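PDB 1RIF: ATP-dependent DNA helicase uvsW from Enterobacteria phage T4, which couples ATP hydrolysis to 3'-5' translocation and unwinding of duplex DNA, catalysing branch migration and helping to reorganise stalled replication forks. Local coordinates for residues G158-I163 and A205-G210; L169-A174 and I188-G193; F226-N231 and C252-G257; L147-Y152 and R181-A186; F10-I15 and S244-L249. The protein carries 1 engineered substitution. All blocks are in the same frame, centred on the assembly; numbering follows the deposited sequence.

Contact 1: residues G158-I163 and A205-G210; sequences GKILII and APVVVG
A205 lies just before strand 207-210. Its carbonyl faces the extended side chain of K159 on the adjacent strand, with CE 3.2 Å from A205 O. A water joins K159 NZ to A205 O, and NZ also bonds to the carbonyl of N203. P206 opens the strand pairing. Its O accepts from I160 N at 2.7 Å, nearly along the C=O axis. V207 lies beside I160 and turns to the same face of the sheet. Its CG1, anti to the backbone N, meets I162 CD1 at 3.7 Å, and CG2 reaches I160 CD1. V208 bonds to strand 159-163 through both its N and its O: N donates to I160 O, and O accepts from I162 N, each at 2.8 Å. Its side chain lies on the other face, with L161. V209 returns to the I162 face. There its CG2 lies alongside I162 CB, both side chains pointing the same way. G210 closes the set, with its N 3.0 Å from I162 O. The straight N-H...O bonds and the shallow 17° between the strands mark a regular parallel pair. It belongs to the seven-stranded parallel sheet of the P-loop NTPase fold, here the ATP-binding domain of an SF2 helicase.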
# COMPACT_ATOMS: atom_id res chain seq x y z
N GLY A 158 8.52 -13.53 1.51
CA GLY A 158 9.05 -12.30 0.93
C GLY A 158 9.65 -11.31 1.93
O GLY A 158 10.01 -11.66 3.06
N LYS A 159 9.76 -10.06 1.50
CA LYS A 159 10.28 -9.00 2.35
C LYS A 159 9.20 -7.97 2.60
O LYS A 159 8.14 -7.99 1.96
CB LYS A 159 11.48 -8.32 1.70
CG LYS A 159 12.76 -9.12 1.77
CD LYS A 159 13.91 -8.31 1.23
CE LYS A 159 15.23 -9.03 1.39
NZ LYS A 159 16.32 -8.20 0.81
N ILE A 160 9.46 -7.07 3.55
CA ILE A 160 8.53 -6.01 3.91
C ILE A 160 9.19 -4.65 3.65
O ILE A 160 10.32 -4.40 4.11
CB ILE A 160 8.11 -6.09 5.41
CG1 ILE A 160 7.57 -7.48 5.75
CG2 ILE A 160 7.04 -5.05 5.71
CD1 ILE A 160 8.47 -8.28 6.70
N LEU A 161 8.50 -3.79 2.90
CA LEU A 161 9.00 -2.45 2.58
C LEU A 161 8.17 -1.46 3.38
O LEU A 161 6.94 -1.47 3.29
CB LEU A 161 8.82 -2.12 1.09
CG LEU A 161 9.70 -1.07 0.39
CD1 LEU A 161 8.85 -0.34 -0.63
CD2 LEU A 161 10.30 -0.07 1.36
N ILE A 162 8.84 -0.62 4.16
CA ILE A 162 8.16 0.39 4.95
C ILE A 162 8.69 1.74 4.49
O ILE A 162 9.89 1.98 4.55
CB ILE A 162 8.44 0.18 6.44
CG1 ILE A 162 8.09 -1.26 6.82
CG2 ILE A 162 7.60 1.15 7.29
CD1 ILE A 162 8.43 -1.60 8.24
N ILE A 163 7.80 2.61 4.03
CA ILE A 163 8.18 3.94 3.54
C ILE A 163 7.80 5.00 4.58
O ILE A 163 6.66 5.08 5.00
CB ILE A 163 7.47 4.25 2.18
CG1 ILE A 163 7.78 3.14 1.16
CG2 ILE A 163 7.93 5.61 1.63
CD1 ILE A 163 7.11 3.31 -0.21
N ALA A 205 18.10 -9.00 5.12
CA ALA A 205 17.12 -8.51 6.08
C ALA A 205 15.72 -8.48 5.48
O ALA A 205 15.52 -7.93 4.40
CB ALA A 205 17.50 -7.11 6.56
N PRO A 206 14.75 -9.11 6.16
CA PRO A 206 13.35 -9.15 5.69
C PRO A 206 12.64 -7.79 5.68
O PRO A 206 11.74 -7.56 4.87
CB PRO A 206 12.70 -10.14 6.67
CG PRO A 206 13.49 -9.94 7.93
CD PRO A 206 14.91 -9.90 7.39
N VAL A 207 13.05 -6.88 6.56
CA VAL A 207 12.44 -5.55 6.61
C VAL A 207 13.36 -4.48 6.02
O VAL A 207 14.53 -4.37 6.41
CB VAL A 207 12.08 -5.12 8.05
CG1 VAL A 207 11.37 -3.77 8.01
CG2 VAL A 207 11.20 -6.16 8.72
N VAL A 208 12.81 -3.70 5.09
CA VAL A 208 13.54 -2.60 4.45
C VAL A 208 12.80 -1.29 4.72
O VAL A 208 11.61 -1.17 4.45
CB VAL A 208 13.66 -2.82 2.92
CG1 VAL A 208 14.43 -1.68 2.29
CG2 VAL A 208 14.37 -4.15 2.64
N VAL A 209 13.51 -0.30 5.25
CA VAL A 209 12.89 0.98 5.57
C VAL A 209 13.55 2.16 4.88
O VAL A 209 14.77 2.33 4.93
CB VAL A 209 12.91 1.22 7.10
CG1 VAL A 209 12.21 2.54 7.42
CG2 VAL A 209 12.25 0.04 7.83
N GLY A 210 12.73 2.99 4.25
CA GLY A 210 13.25 4.16 3.57
C GLY A 210 12.22 5.24 3.31
O GLY A 210 11.07 5.14 3.73
O HOH W 1 17.11 -6.59 3.01

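Contact 2: residues L169-A174 and I188-G193; sequences LTTQMA and IKKIGG
K190 carries most of the contact between helix 169-174 and strand 188-190. Its aliphatic part does the touching. T170 CG2 comes down on it obliquely, 3.6 Å from K190 CB and about as far from CG and CD. This methyl is anti to the backbone N of T170. K190 CD also meets A174 CB at 3.8 Å, so the lysine chain passes across two residues one helical turn apart. The bend at chi3 (-63°) brings K190 CE to T171, 3.9 Å from its OG1; that at chi4 turns NZ. The approach to T171 is packing and not a bond. Further along, A174 CB meets I188 CG2 at 3.9 Å. I188 CG2 is anti to its own backbone N, which puts it against the alanine methyl. The small A174 lets I188 and K190 both come up to the helix.

The next shell fixes both partners. In the helix, A174 N bonds to T170 O, and M173 N bonds to L169 O. L169 N is held in turn by T166 OG1. On the strand, K190 N bonds to S196 OG, while K189 turns its side chain away from the helix. K190 NZ lies near K197 NZ, a like charge that would probably disfavour a closer approach.

Segments 169-174 and 188-190 run nearly antiparallel, at 172°. T170 of the helix touches V209 of the next strand inward, as does I188 from the edge strand. Helix 167-180 leads by a loop into this edge strand and packs on it, as helices do on the parallel sheet of a P-loop NTPase domain.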
# COMPACT_ATOMS: atom_id res chain seq x y z
N LEU A 169 13.08 9.48 10.49
CA LEU A 169 12.00 8.55 10.83
C LEU A 169 12.33 7.12 10.42
O LEU A 169 11.73 6.17 10.91
CB LEU A 169 10.69 9.01 10.20
CG LEU A 169 10.18 10.29 10.86
CD1 LEU A 169 9.04 10.87 10.06
CD2 LEU A 169 9.75 9.98 12.28
N THR A 170 13.27 7.00 9.50
CA THR A 170 13.73 5.70 9.03
C THR A 170 14.42 5.04 10.22
O THR A 170 14.15 3.88 10.55
CB THR A 170 14.72 5.90 7.86
OG1 THR A 170 13.97 6.08 6.64
CG2 THR A 170 15.67 4.73 7.72
N THR A 171 15.28 5.80 10.88
CA THR A 171 16.01 5.32 12.05
C THR A 171 15.08 5.08 13.22
O THR A 171 15.23 4.10 13.95
CB THR A 171 17.07 6.35 12.49
OG1 THR A 171 18.09 6.45 11.48
CG2 THR A 171 17.69 5.94 13.80
N GLN A 172 14.12 5.98 13.40
CA GLN A 172 13.15 5.87 14.48
C GLN A 172 12.28 4.63 14.35
O GLN A 172 12.02 3.94 15.34
CB GLN A 172 12.26 7.12 14.50
CG GLN A 172 11.29 7.17 15.67
CD GLN A 172 10.34 8.36 15.62
OE1 GLN A 172 10.77 9.52 15.58
NE2 GLN A 172 9.05 8.08 15.64
N MET A 173 11.85 4.33 13.13
CA MET A 173 11.00 3.16 12.89
C MET A 173 11.74 1.88 13.22
O MET A 173 11.19 0.97 13.84
CB MET A 173 10.55 3.13 11.42
CG MET A 173 9.55 2.01 11.08
SD MET A 173 7.88 2.27 11.75
CE MET A 173 7.16 3.22 10.42
N ALA A 174 13.00 1.81 12.79
CA ALA A 174 13.84 0.64 13.03
C ALA A 174 14.06 0.48 14.52
O ALA A 174 14.00 -0.63 15.05
CB ALA A 174 15.18 0.80 12.31
N ILE A 188 16.51 -5.59 10.07
CA ILE A 188 16.00 -4.37 9.45
C ILE A 188 17.08 -3.55 8.75
O ILE A 188 18.00 -3.02 9.38
CB ILE A 188 15.31 -3.50 10.52
CG1 ILE A 188 14.23 -4.33 11.22
CG2 ILE A 188 14.74 -2.24 9.89
CD1 ILE A 188 13.67 -3.69 12.48
N LYS A 189 16.96 -3.45 7.43
CA LYS A 189 17.90 -2.69 6.62
C LYS A 189 17.36 -1.30 6.33
O LYS A 189 16.26 -1.16 5.79
CB LYS A 189 18.16 -3.40 5.29
CG LYS A 189 19.09 -2.65 4.36
CD LYS A 189 19.10 -3.23 2.96
CE LYS A 189 20.06 -2.45 2.07
NZ LYS A 189 19.83 -2.67 0.61
N LYS A 190 18.10 -0.26 6.69
CA LYS A 190 17.65 1.09 6.41
C LYS A 190 18.36 1.54 5.14
O LYS A 190 19.58 1.42 5.04
CB LYS A 190 18.00 2.03 7.58
CG LYS A 190 17.37 1.63 8.90
CD LYS A 190 17.57 2.68 9.97
CE LYS A 190 19.04 2.88 10.31
NZ LYS A 190 19.66 1.66 10.90
N ILE A 191 17.61 2.00 4.15
CA ILE A 191 18.24 2.45 2.91
C ILE A 191 18.18 3.97 2.80
O ILE A 191 17.37 4.61 3.46
CB ILE A 191 17.57 1.83 1.66
CG1 ILE A 191 16.10 2.24 1.58
CG2 ILE A 191 17.70 0.33 1.70
CD1 ILE A 191 15.40 1.79 0.32
N GLY A 192 19.04 4.53 1.96
CA GLY A 192 19.07 5.97 1.78
C GLY A 192 20.06 6.71 2.66
O GLY A 192 21.14 6.19 2.96
N GLY A 193 19.69 7.92 3.07
CA GLY A 193 20.56 8.75 3.90
C GLY A 193 20.96 8.14 5.23
O GLY A 193 22.12 7.77 5.42

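Contact 3: residues F226-N231 and C252-G257; sequences FGMMMN and CMFKFG
Four backbone hydrogen bonds join strands 228-231 and 254-257, the two parallel strands of a beta-alpha-beta unit closed over helix 239-245. F254 N donates to G227 O at 3.0 Å, in the carbonyl plane and almost straight. F254 O takes M229 N, which stands above the carbonyl plane. F256 N then donates to M229 O at 2.8 Å, nearly along the C=O axis. F256 O accepts N231 N in the same manner.

Side chains pack on both faces of this pair. On one face M228 crosses F254 obliquely, with CG 3.6 Å from F254 CB. The M228 chain is extended to SD and bends only at chi3 (-79°). The bend brings its methyl CE to F254 CB and CG, 3.7 Å from each. The same methyl meets the edge of the F256 ring, CE to CE1 3.9 Å. M230 lies alongside F256, pointing the same way. Helix 141-155 covers this face: Y152 touches M228, and L148 touches F256.

On the opposite face M229 bends twice and meets the aliphatic part of K255. M275 and F276 of helix 269-276 pack over M229. C252 SG lies against M229, 3.5 Å from its CB.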
# COMPACT_ATOMS: atom_id res chain seq x y z
N PHE A 226 9.20 -7.75 -2.52
CA PHE A 226 8.31 -7.42 -1.41
C PHE A 226 6.93 -8.06 -1.42
O PHE A 226 6.24 -8.05 -2.44
CB PHE A 226 8.19 -5.90 -1.29
CG PHE A 226 9.50 -5.23 -1.04
CD1 PHE A 226 10.20 -4.60 -2.07
CD2 PHE A 226 10.09 -5.28 0.22
CE1 PHE A 226 11.45 -4.04 -1.85
CE2 PHE A 226 11.35 -4.73 0.45
CZ PHE A 226 12.04 -4.11 -0.59
N GLY A 227 6.55 -8.62 -0.27
CA GLY A 227 5.25 -9.23 -0.13
C GLY A 227 4.29 -8.30 0.60
O GLY A 227 3.07 -8.41 0.49
N MET A 228 4.87 -7.38 1.36
CA MET A 228 4.09 -6.40 2.11
C MET A 228 4.79 -5.05 2.04
O MET A 228 6.01 -4.98 2.06
CB MET A 228 3.95 -6.83 3.57
CG MET A 228 3.20 -5.83 4.44
SD MET A 228 3.11 -6.31 6.19
CE MET A 228 1.77 -7.52 6.14
N MET A 229 4.00 -3.99 1.96
CA MET A 229 4.53 -2.62 1.89
C MET A 229 3.61 -1.70 2.69
O MET A 229 2.38 -1.82 2.63
CB MET A 229 4.62 -2.16 0.42
CG MET A 229 5.10 -0.72 0.20
SD MET A 229 3.82 0.58 0.39
CE MET A 229 2.85 0.33 -1.08
N MET A 230 4.22 -0.80 3.43
CA MET A 230 3.51 0.17 4.25
C MET A 230 4.09 1.57 4.05
O MET A 230 5.31 1.73 3.90
CB MET A 230 3.64 -0.18 5.74
CG MET A 230 3.05 -1.49 6.17
SD MET A 230 3.70 -1.90 7.80
CE MET A 230 4.46 -3.47 7.49
N ASN A 231 3.21 2.56 4.06
CA ASN A 231 3.63 3.95 3.93
C ASN A 231 2.94 4.76 5.03
O ASN A 231 1.73 5.00 4.96
CB ASN A 231 3.28 4.50 2.54
CG ASN A 231 3.67 5.97 2.37
OD1 ASN A 231 4.58 6.48 3.03
ND2 ASN A 231 2.99 6.65 1.46
N CYS A 252 3.41 -7.79 -4.21
CA CYS A 252 3.01 -7.16 -2.95
C CYS A 252 1.55 -7.37 -2.57
O CYS A 252 0.70 -6.49 -2.73
CB CYS A 252 3.31 -5.67 -2.99
SG CYS A 252 3.69 -4.98 -1.36
N MET A 253 1.29 -8.55 -2.01
CA MET A 253 -0.03 -8.98 -1.58
C MET A 253 -0.61 -8.05 -0.51
O MET A 253 -1.82 -7.77 -0.52
CB MET A 253 0.09 -10.40 -1.05
CG MET A 253 -1.20 -11.17 -0.92
SD MET A 253 -0.95 -12.66 0.09
CE MET A 253 0.78 -13.10 -0.35
N PHE A 254 0.23 -7.58 0.40
CA PHE A 254 -0.24 -6.68 1.45
C PHE A 254 0.29 -5.28 1.21
O PHE A 254 1.47 -5.09 0.92
CB PHE A 254 0.22 -7.13 2.85
CG PHE A 254 -0.32 -8.47 3.28
CD1 PHE A 254 0.34 -9.65 2.96
CD2 PHE A 254 -1.51 -8.54 4.00
CE1 PHE A 254 -0.16 -10.88 3.35
CE2 PHE A 254 -2.03 -9.77 4.39
CZ PHE A 254 -1.35 -10.95 4.07
N LYS A 255 -0.59 -4.29 1.32
CA LYS A 255 -0.21 -2.91 1.14
C LYS A 255 -1.05 -2.07 2.06
O LYS A 255 -2.27 -2.21 2.09
CB LYS A 255 -0.39 -2.47 -0.32
CG LYS A 255 0.69 -3.01 -1.24
CD LYS A 255 0.77 -2.27 -2.56
CE LYS A 255 -0.39 -2.59 -3.46
NZ LYS A 255 -0.29 -1.83 -4.73
N PHE A 256 -0.39 -1.22 2.84
CA PHE A 256 -1.08 -0.36 3.80
C PHE A 256 -0.61 1.08 3.79
O PHE A 256 0.59 1.37 3.73
CB PHE A 256 -0.95 -0.92 5.22
CG PHE A 256 -1.39 -2.35 5.35
CD1 PHE A 256 -0.47 -3.36 5.60
CD2 PHE A 256 -2.73 -2.69 5.19
CE1 PHE A 256 -0.88 -4.69 5.69
CE2 PHE A 256 -3.14 -4.01 5.28
CZ PHE A 256 -2.22 -5.01 5.53
N GLY A 257 -1.57 1.99 3.85
CA GLY A 257 -1.26 3.40 3.93
C GLY A 257 -1.81 3.81 5.28
O GLY A 257 -2.90 3.38 5.65

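Contact 4: residues L147-Y152 and R181-A186; sequences LLARYY and RLFSHA
L182 and F183 present their side chains to helix 147-152 in two different ways. L182 is directed toward the helix. Its CG is anti to the carbonyl carbon, and the two methyls divide between two residues. CD1 crosses obliquely to L147 CD2 at 3.9 Å. CD2 rests against R150 CG, also at 3.9 Å.

F183 comes in by the tip of its ring. CZ lies 3.4 Å from R150 N and 3.6 Å from A149 CB. R150 N sits at the ring edge, near its plane. The ring is therefore end-on to the helix backbone, and the small A149 lets it come this close. F183 also meets the ring of F177 in helix 167-180, with the planes at about 30°.

R150 bends at chi2 (-42°) and chi3, bringing the guanidinium to L182 O. NH2 donates to that oxygen at 3.3 Å. NE makes a second, weak bond to the same atom. The oxygen is gripped at the guanidinium edge, while the NH2 donor stands above the carbonyl plane. R150 NH1 has its own partner, a salt bridge to E154 one turn later in the helix. That carboxylate probably helps to set the guanidinium in place.

The loop starts at R181, which leaves helix 167-180 with positive phi. The arrangement packs the link between this helix and strand 188-190 against helix 141-155. The two helices pack on the same face of the parallel sheet, of which strand 188-190 is the edge. Helix 141-155 follows the predicted ATP-binding loop, residues 135-142, as in the P-loop NTPase fold.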
# COMPACT_ATOMS: atom_id res chain seq x y z
N LEU A 147 3.26 -4.90 14.15
CA LEU A 147 2.43 -6.11 14.23
C LEU A 147 2.13 -6.66 12.83
O LEU A 147 2.16 -7.87 12.61
CB LEU A 147 1.14 -5.82 14.99
CG LEU A 147 1.41 -5.61 16.49
CD1 LEU A 147 0.13 -5.25 17.23
CD2 LEU A 147 1.99 -6.90 17.04
N LEU A 148 1.84 -5.76 11.90
CA LEU A 148 1.56 -6.14 10.52
C LEU A 148 2.79 -6.82 9.90
O LEU A 148 2.65 -7.84 9.24
CB LEU A 148 1.17 -4.89 9.72
CG LEU A 148 -0.25 -4.38 9.95
CD1 LEU A 148 -0.35 -2.97 9.40
CD2 LEU A 148 -1.26 -5.31 9.29
N ALA A 149 3.97 -6.25 10.11
CA ALA A 149 5.21 -6.83 9.57
C ALA A 149 5.55 -8.17 10.25
O ALA A 149 5.97 -9.12 9.58
CB ALA A 149 6.37 -5.84 9.73
N ARG A 150 5.36 -8.25 11.57
CA ARG A 150 5.59 -9.49 12.34
C ARG A 150 4.73 -10.62 11.76
O ARG A 150 5.21 -11.72 11.52
CB ARG A 150 5.15 -9.29 13.79
CG ARG A 150 5.99 -9.97 14.86
CD ARG A 150 6.45 -11.37 14.55
NE ARG A 150 7.87 -11.46 14.87
CZ ARG A 150 8.49 -12.53 15.36
NH1 ARG A 150 7.83 -13.65 15.60
NH2 ARG A 150 9.79 -12.46 15.63
N TYR A 151 3.44 -10.34 11.59
CA TYR A 151 2.52 -11.32 11.06
C TYR A 151 3.01 -11.83 9.72
O TYR A 151 3.08 -13.03 9.51
CB TYR A 151 1.13 -10.71 10.86
CG TYR A 151 0.16 -11.68 10.25
CD1 TYR A 151 -0.60 -12.54 11.05
CD2 TYR A 151 0.05 -11.81 8.86
CE1 TYR A 151 -1.43 -13.50 10.48
CE2 TYR A 151 -0.78 -12.77 8.29
CZ TYR A 151 -1.52 -13.61 9.10
OH TYR A 151 -2.34 -14.57 8.55
N TYR A 152 3.33 -10.92 8.81
CA TYR A 152 3.81 -11.30 7.49
C TYR A 152 5.09 -12.13 7.58
O TYR A 152 5.24 -13.17 6.93
CB TYR A 152 4.08 -10.06 6.63
CG TYR A 152 4.51 -10.43 5.24
CD1 TYR A 152 3.57 -10.70 4.24
CD2 TYR A 152 5.86 -10.61 4.95
CE1 TYR A 152 3.96 -11.15 2.99
CE2 TYR A 152 6.26 -11.06 3.70
CZ TYR A 152 5.32 -11.34 2.73
OH TYR A 152 5.73 -11.85 1.52
N ARG A 181 10.61 -5.43 20.57
CA ARG A 181 11.24 -6.74 20.62
C ARG A 181 10.59 -7.72 19.67
O ARG A 181 10.68 -8.93 19.85
CB ARG A 181 11.26 -7.29 22.04
CG ARG A 181 12.02 -6.41 23.00
CD ARG A 181 12.29 -7.12 24.31
NE ARG A 181 12.61 -6.18 25.36
CZ ARG A 181 13.02 -6.53 26.58
NH1 ARG A 181 13.15 -7.81 26.88
NH2 ARG A 181 13.29 -5.60 27.49
N LEU A 182 9.93 -7.19 18.64
CA LEU A 182 9.29 -8.02 17.63
C LEU A 182 10.32 -8.29 16.52
O LEU A 182 10.17 -9.22 15.72
CB LEU A 182 8.05 -7.33 17.06
CG LEU A 182 6.90 -7.12 18.05
CD1 LEU A 182 5.83 -6.23 17.43
CD2 LEU A 182 6.32 -8.46 18.46
N PHE A 183 11.36 -7.46 16.48
CA PHE A 183 12.43 -7.57 15.50
C PHE A 183 13.78 -7.22 16.13
O PHE A 183 13.83 -6.59 17.18
CB PHE A 183 12.21 -6.60 14.32
CG PHE A 183 10.97 -6.87 13.52
CD1 PHE A 183 9.73 -6.42 13.95
CD2 PHE A 183 11.05 -7.60 12.33
CE1 PHE A 183 8.58 -6.69 13.22
CE2 PHE A 183 9.90 -7.87 11.58
CZ PHE A 183 8.66 -7.41 12.03
N SER A 184 14.85 -7.64 15.47
CA SER A 184 16.22 -7.33 15.90
C SER A 184 16.79 -6.45 14.78
O SER A 184 16.27 -6.46 13.66
CB SER A 184 17.05 -8.60 16.04
OG SER A 184 17.25 -9.22 14.79
N HIS A 185 17.85 -5.69 15.06
CA HIS A 185 18.42 -4.82 14.02
C HIS A 185 18.96 -5.53 12.79
O HIS A 185 18.84 -5.02 11.67
CB HIS A 185 19.50 -3.91 14.60
CG HIS A 185 18.95 -2.63 15.15
ND1 HIS A 185 18.90 -2.36 16.50
CD2 HIS A 185 18.37 -1.58 14.53
CE1 HIS A 185 18.30 -1.20 16.69
NE2 HIS A 185 17.97 -0.70 15.51
N ALA A 186 19.55 -6.71 12.99
CA ALA A 186 20.09 -7.47 11.87
C ALA A 186 18.97 -7.81 10.87
O ALA A 186 19.24 -8.13 9.71
CB ALA A 186 20.75 -8.75 12.38

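Contact 5: residues F10-I15 and S244-L249; sequences FSHVRI and SIISGL
The chain at S11 and H12, where strand 12-16 of the N-terminal domain begins, meets residues 246-249 near helix 239-245 of the helicase ATP-binding domain, so this contact joins the two domains. S11 points into the joint. Its CB lies 3.0 Å from I246 O, a tight approach, and 3.6 Å from L249 O. The hydroxyl sits between the backbone N and the carbonyl carbon (chi1 71°). There it takes a bond from H12 ND1 at 2.8 Å, in the plane of the imidazole. S11 OG also bonds to D9 OD1, which takes the H12 backbone N as well. A water links S11 OG to S247 O, donating to both, with the longer leg of 3.3 Å on the serine.

The bond to S11 holds the H12 ring, and its CE1 is the atom that reaches across. CE1 lies 3.6 Å from S247 OG and 4.1 Å from I246 CG2. The I246 side chain crosses H12 at about a right angle.

H12 and I246 both pack on P61 of strand 59-61, the neighbour of strand 12-16 in the small mixed sheet. On the other domain, I246 and L249 both touch M275 of helix 269-276.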
# COMPACT_ATOMS: atom_id res chain seq x y z
N PHE A 10 -0.20 -8.47 -8.01
CA PHE A 10 -0.77 -7.66 -6.94
C PHE A 10 -0.72 -6.15 -7.08
O PHE A 10 -1.01 -5.43 -6.12
CB PHE A 10 -0.18 -8.08 -5.60
CG PHE A 10 -0.64 -9.44 -5.16
CD1 PHE A 10 0.17 -10.55 -5.35
CD2 PHE A 10 -1.91 -9.61 -4.62
CE1 PHE A 10 -0.29 -11.82 -5.01
CE2 PHE A 10 -2.38 -10.88 -4.28
CZ PHE A 10 -1.57 -11.98 -4.48
N SER A 11 -0.34 -5.65 -8.26
CA SER A 11 -0.31 -4.21 -8.46
C SER A 11 -1.56 -3.78 -9.24
O SER A 11 -2.14 -2.73 -8.96
CB SER A 11 0.96 -3.79 -9.21
OG SER A 11 0.95 -4.20 -10.57
N HIS A 12 -1.99 -4.62 -10.19
CA HIS A 12 -3.16 -4.31 -11.03
C HIS A 12 -4.02 -5.52 -11.37
O HIS A 12 -3.64 -6.66 -11.15
CB HIS A 12 -2.72 -3.72 -12.38
CG HIS A 12 -1.97 -2.44 -12.28
ND1 HIS A 12 -0.64 -2.38 -11.90
CD2 HIS A 12 -2.35 -1.16 -12.53
CE1 HIS A 12 -0.24 -1.12 -11.91
NE2 HIS A 12 -1.25 -0.36 -12.30
N VAL A 13 -5.19 -5.24 -11.92
CA VAL A 13 -6.10 -6.28 -12.38
C VAL A 13 -6.28 -5.94 -13.86
O VAL A 13 -6.07 -4.79 -14.25
CB VAL A 13 -7.48 -6.25 -11.68
CG1 VAL A 13 -7.34 -6.75 -10.25
CG2 VAL A 13 -8.05 -4.84 -11.71
N ARG A 14 -6.64 -6.92 -14.68
CA ARG A 14 -6.83 -6.66 -16.10
C ARG A 14 -8.30 -6.71 -16.43
O ARG A 14 -9.01 -7.60 -15.98
CB ARG A 14 -6.10 -7.70 -16.95
CG ARG A 14 -6.17 -7.39 -18.43
CD ARG A 14 -5.53 -8.46 -19.29
NE ARG A 14 -6.38 -9.63 -19.48
CZ ARG A 14 -6.21 -10.79 -18.86
NH1 ARG A 14 -5.21 -10.95 -18.00
NH2 ARG A 14 -7.03 -11.80 -19.11
N ILE A 15 -8.76 -5.76 -17.23
CA ILE A 15 -10.16 -5.71 -17.60
C ILE A 15 -10.41 -6.08 -19.06
O ILE A 15 -9.75 -5.57 -19.96
CB ILE A 15 -10.76 -4.32 -17.34
CG1 ILE A 15 -10.45 -3.88 -15.91
CG2 ILE A 15 -12.27 -4.36 -17.59
CD1 ILE A 15 -10.99 -2.52 -15.54
N SER A 244 5.12 5.78 -10.03
CA SER A 244 6.50 5.40 -10.32
C SER A 244 6.90 4.00 -9.84
O SER A 244 7.69 3.33 -10.50
CB SER A 244 7.45 6.45 -9.72
OG SER A 244 8.77 6.21 -10.13
N ILE A 245 6.36 3.54 -8.71
CA ILE A 245 6.72 2.23 -8.18
C ILE A 245 5.59 1.20 -8.10
O ILE A 245 5.85 0.03 -7.80
CB ILE A 245 7.30 2.31 -6.73
CG1 ILE A 245 6.19 2.74 -5.76
CG2 ILE A 245 8.45 3.30 -6.67
CD1 ILE A 245 6.53 2.51 -4.28
N ILE A 246 4.36 1.62 -8.36
CA ILE A 246 3.22 0.71 -8.26
C ILE A 246 3.31 -0.58 -9.08
O ILE A 246 3.00 -1.66 -8.58
CB ILE A 246 1.90 1.46 -8.59
CG1 ILE A 246 0.70 0.58 -8.22
CG2 ILE A 246 1.89 1.87 -10.06
CD1 ILE A 246 -0.64 1.31 -8.25
N SER A 247 3.75 -0.48 -10.33
CA SER A 247 3.87 -1.65 -11.19
C SER A 247 4.98 -2.58 -10.72
O SER A 247 4.92 -3.79 -10.94
CB SER A 247 4.15 -1.23 -12.63
OG SER A 247 3.06 -0.50 -13.16
N GLY A 248 6.00 -2.02 -10.07
CA GLY A 248 7.11 -2.82 -9.58
C GLY A 248 6.73 -3.77 -8.45
O GLY A 248 7.36 -4.82 -8.28
N LEU A 249 5.72 -3.41 -7.67
CA LEU A 249 5.27 -4.24 -6.56
C LEU A 249 4.25 -5.25 -7.07
O LEU A 249 3.09 -5.25 -6.66
CB LEU A 249 4.62 -3.36 -5.48
CG LEU A 249 5.53 -2.36 -4.76
CD1 LEU A 249 4.69 -1.30 -4.07
CD2 LEU A 249 6.42 -3.10 -3.77
O HOH W 2 3.19 -5.23 -12.74

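Contacts 1, 2 and 3 lie along one parallel sheet. Contact 2 joins contact 1 through V207 O and K189 N, 2.8 Å apart, and contact 1 joins contact 3 through I163 N and M230 O at 2.6 Å. Contact 4 includes part of helix 141-155, where M228 CE of contact 3 comes 3.2 Å from L148 O. Contact 5 lies on the other side of the chain's centre from contact 4, about 26 Å between centres, but touches contact 3 through F10 and M253. The side chains of I162 and L182 are each about 9 Å from that of S142 in the predicted ATP site. G257 lies about 5 Å from a bound gold ion.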